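Local coordinates for membrane-anchored mycosin mycp1 (PDB 4HVL), which is a subtilisin-like serine protease of the mycosin group and an essential component of the type VII (ESX-1) secretion system, at the zinc ion site. Coordinates in Å, arbitrary orientation; residue numbers count along the deposited sequence, not the author numbering.

The zinc ion site. Residues 133-134, 158, 181. With ZN (zinc ion), chain B; CL (chloride ion), chain C.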
loop_
_atom_site.group_PDB
_atom_site.type_symbol
_atom_site.label_atom_id
_atom_site.label_comp_id
_atom_site.label_asym_id
_atom_site.label_seq_id
_atom_site.Cartn_x
_atom_site.Cartn_y
_atom_site.Cartn_z
ATOM N N HIS A 133 -11.119 -2.997 -1.473
ATOM C CA HIS A 133 -11.265 -3.435 -0.095
ATOM C C HIS A 133 -11.833 -2.339 0.833
ATOM O O HIS A 133 -12.454 -2.680 1.845
ATOM C CB HIS A 133 -9.937 -3.959 0.452
ATOM C CG HIS A 133 -10.004 -4.318 1.899
ATOM N ND1 HIS A 133 -9.602 -3.454 2.890
ATOM C CD2 HIS A 133 -10.552 -5.384 2.528
ATOM C CE1 HIS A 133 -9.849 -3.992 4.070
ATOM N NE2 HIS A 133 -10.419 -5.167 3.875
ATOM N N THR A 134 -11.647 -1.057 0.498
ATOM C CA THR A 134 -12.113 0.060 1.332
ATOM C C THR A 134 -12.850 1.101 0.525
ATOM O O THR A 134 -12.514 1.317 -0.636
ATOM C CB THR A 134 -10.918 0.767 2.034
ATOM O OG1 THR A 134 -10.454 -0.062 3.092
ATOM C CG2 THR A 134 -11.303 2.094 2.669
ATOM N N SER A 158 -13.082 -5.633 8.690
ATOM C CA SER A 158 -12.235 -5.181 7.596
ATOM C C SER A 158 -10.978 -6.089 7.451
ATOM O O SER A 158 -10.550 -6.418 6.348
ATOM C CB SER A 158 -11.892 -3.706 7.802
ATOM O OG SER A 158 -10.845 -3.279 6.965
ATOM N N GLU A 181 -4.182 -0.969 2.459
ATOM C CA GLU A 181 -4.892 -1.038 3.756
ATOM C C GLU A 181 -3.874 -1.014 4.889
ATOM O O GLU A 181 -2.870 -1.734 4.846
ATOM C CB GLU A 181 -5.735 -2.328 3.834
ATOM C CG GLU A 181 -6.402 -2.626 5.171
ATOM C CD GLU A 181 -7.396 -1.560 5.589
ATOM O OE1 GLU A 181 -8.114 -1.016 4.738
ATOM O OE2 GLU A 181 -7.452 -1.258 6.797
HETATM ZN ZN ZN B . -8.852 -1.449 2.914
HETATM CL CL CL C . -7.533 -0.814 0.982
#
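A partly occupied zinc ion is bound in near-tetrahedral fashion by His133, Thr134, Glu181 and a chloride. Glu181 binds through one carboxylate oxygen, OE1, 2.0 Å from ZN. Its other oxygen, OE2, lies 4.1 Å from ZN, so the carboxylate is monodentate. The Thr134 hydroxyl, OG1, reaches ZN at 2.1 Å. The His133 ring uses ND1, also 2.1 Å from ZN. The chloride, likewise partly occupied, also binds, with CL 2.4 Å from ZN. It is almost wholly buried by protein. Both ions may come from purification or crystallisation. The tightest angle at zinc, 93°, lies between Glu181 OE1 and Thr134 OG1.

His133 and Thr134 are neighbours in the loop after strand 127-132. The His133 ring swings anti to its backbone N (chi1 175°). Thr134 keeps OG1 beside its own N (chi1 -74°). These torsions help to bring both donors to the metal. Glu181 comes from the loop after strand 176-179. Its chain bends at chi2, which helps to bring OE1 to the ion.

In the second shell, His133 NE2 donates to the Ser158 carbonyl O at 2.8 Å, near the start of helix 154-171. The acceptor lies in the ring plane and is met on a lone pair. This bond and the metal bond together hold the ring's rotation. With the proton on NE2, ND1 would keep its lone pair for zinc.

The centre of the site is about 6 Å from Asp70 and about 10 Å from His101, both of the catalytic triad. The ion bridges the His133-Thr134 and Glu181 loops and may help to brace them beside the catalytic residues.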